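Side-chain contact in p450 cytochrome, putative (Rippkaea orientalis, PDB 6Y01), which probably binds the molybdenum cofactor and carries it as a Rossmann-fold carrier protein of the SLOG superfamily: residues R101-I104 with N105-S108. Residues are numbered along the deposited sequence; the frame is centred on the assembly and turned at random.
Sequences RNNI and NVLS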
loop_
_atom_site.group_PDB
_atom_site.type_symbol
_atom_site.label_atom_id
_atom_site.label_comp_id
_atom_site.label_asym_id
_atom_site.label_seq_id
_atom_site.Cartn_x
_atom_site.Cartn_y
_atom_site.Cartn_z
ATOM N N ARG D 101 1.096 3.328 -5.648
ATOM C CA ARG D 101 1.422 4.655 -5.114
ATOM C C ARG D 101 0.606 5.775 -5.735
ATOM O O ARG D 101 0.581 6.870 -5.191
ATOM C CB ARG D 101 2.923 4.993 -5.230
ATOM C CG ARG D 101 3.511 5.255 -6.614
ATOM C CD ARG D 101 3.121 6.573 -7.231
ATOM N NE ARG D 101 4.118 6.941 -8.208
ATOM C CZ ARG D 101 4.217 6.491 -9.414
ATOM N NH1 ARG D 101 3.388 5.589 -9.937
ATOM N NH2 ARG D 101 5.242 6.802 -10.162
ATOM N N ASN D 102 -0.088 5.520 -6.828
ATOM C CA ASN D 102 -0.855 6.558 -7.518
ATOM C C ASN D 102 -1.846 7.202 -6.527
ATOM O O ASN D 102 -2.143 8.385 -6.610
ATOM C CB ASN D 102 -1.553 5.949 -8.756
ATOM C CG ASN D 102 -0.582 5.512 -9.836
ATOM O OD1 ASN D 102 0.582 5.597 -9.637
ATOM N ND2 ASN D 102 -1.056 5.058 -11.009
ATOM N N ASN D 103 -2.380 6.404 -5.581
ATOM C CA ASN D 103 -3.369 6.937 -4.641
ATOM C C ASN D 103 -2.699 7.938 -3.694
ATOM O O ASN D 103 -3.324 8.904 -3.304
ATOM C CB ASN D 103 -4.145 5.826 -3.893
ATOM C CG ASN D 103 -5.531 6.306 -3.471
ATOM O OD1 ASN D 103 -6.310 6.890 -4.234
ATOM N ND2 ASN D 103 -5.885 5.992 -2.242
ATOM N N ILE D 104 -1.436 7.697 -3.331
ATOM C CA ILE D 104 -0.704 8.643 -2.471
ATOM C C ILE D 104 -0.520 9.954 -3.208
ATOM O O ILE D 104 -0.729 11.017 -2.594
ATOM C CB ILE D 104 0.661 8.056 -2.075
ATOM C CG1 ILE D 104 0.469 6.726 -1.334
ATOM C CG2 ILE D 104 1.428 9.079 -1.247
ATOM C CD1 ILE D 104 1.743 6.050 -0.991
ATOM N N ASN D 105 -0.204 9.867 -4.505
ATOM C CA ASN D 105 -0.002 11.113 -5.280
ATOM C C ASN D 105 -1.238 11.995 -5.172
ATOM O O ASN D 105 -1.187 13.180 -4.999
ATOM C CB ASN D 105 0.260 10.839 -6.769
ATOM C CG ASN D 105 1.523 10.038 -7.051
ATOM O OD1 ASN D 105 2.240 9.753 -6.177
ATOM N ND2 ASN D 105 1.723 9.585 -8.295
ATOM N N VAL D 106 -2.415 11.347 -5.336
ATOM C CA VAL D 106 -3.665 12.147 -5.411
ATOM C C VAL D 106 -4.123 12.591 -4.041
ATOM O O VAL D 106 -4.563 13.735 -3.903
ATOM C CB VAL D 106 -4.727 11.533 -6.307
ATOM C CG1 VAL D 106 -4.168 11.234 -7.712
ATOM C CG2 VAL D 106 -5.319 10.347 -5.641
ATOM N N LEU D 107 -3.988 11.736 -3.029
ATOM C CA LEU D 107 -4.410 12.139 -1.682
ATOM C C LEU D 107 -3.532 13.270 -1.122
ATOM O O LEU D 107 -3.997 14.050 -0.300
ATOM C CB LEU D 107 -4.357 10.944 -0.741
ATOM C CG LEU D 107 -5.439 9.861 -1.007
ATOM C CD1 LEU D 107 -5.162 8.683 -0.077
ATOM C CD2 LEU D 107 -6.822 10.428 -0.803
ATOM N N SER D 108 -2.273 13.326 -1.565
ATOM C CA SER D 108 -1.306 14.325 -1.051
ATOM C C SER D 108 -1.404 15.670 -1.759
ATOM O O SER D 108 -0.780 16.629 -1.290
ATOM C CB SER D 108 0.079 13.742 -1.199
ATOM O OG SER D 108 0.278 12.560 -0.479
#
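The guanidinium of Arg101 and the amide of Asn105, one helical turn apart, stand with their planes 65° apart, and Asn105 ND2 approaches the guanidinium obliquely, 3.6 Å from NE of Arg101. No stack results; instead CD of Arg101 sits 3.5 Å from both OD1 and ND2 of Asn105. The Arg101 chain reaches this amide because it bends at chi2 (73°). Hydrogen bonds from NE to Ile76 O and from NH2 to Gly52 O fix the guanidinium, while NH1 adds a weak bond to OD1 of Asn102, whose ND2 donates to Ser123 OG. ND2 of Asn105 makes a weak bond to Glu124, so an alanine here would probably leave that carboxylate without this donor and Arg101 CD without its amide neighbour. CD1 of Leu107 packs 3.5 Å from ND2 of Asn103, whose OD1 accepts from Asn131. Helix 102-108 leads into strand 111-115 of the parallel Rossmann-type sheet, packing on strands 48-51 and 73-77 and on helix 119-130. At Ser108, OG, anti to its own carbonyl carbon (chi1 -61°), turns back to donate to Ile104 O at 2.8 Å, and Ser108 N reaches the same oxygen from the opposite face of its plane at 3.0 Å. OG also accepts from Val94 N of the second subunit, so this buried hydroxyl is satisfied as donor and acceptor while tying the helix to the subunit interface.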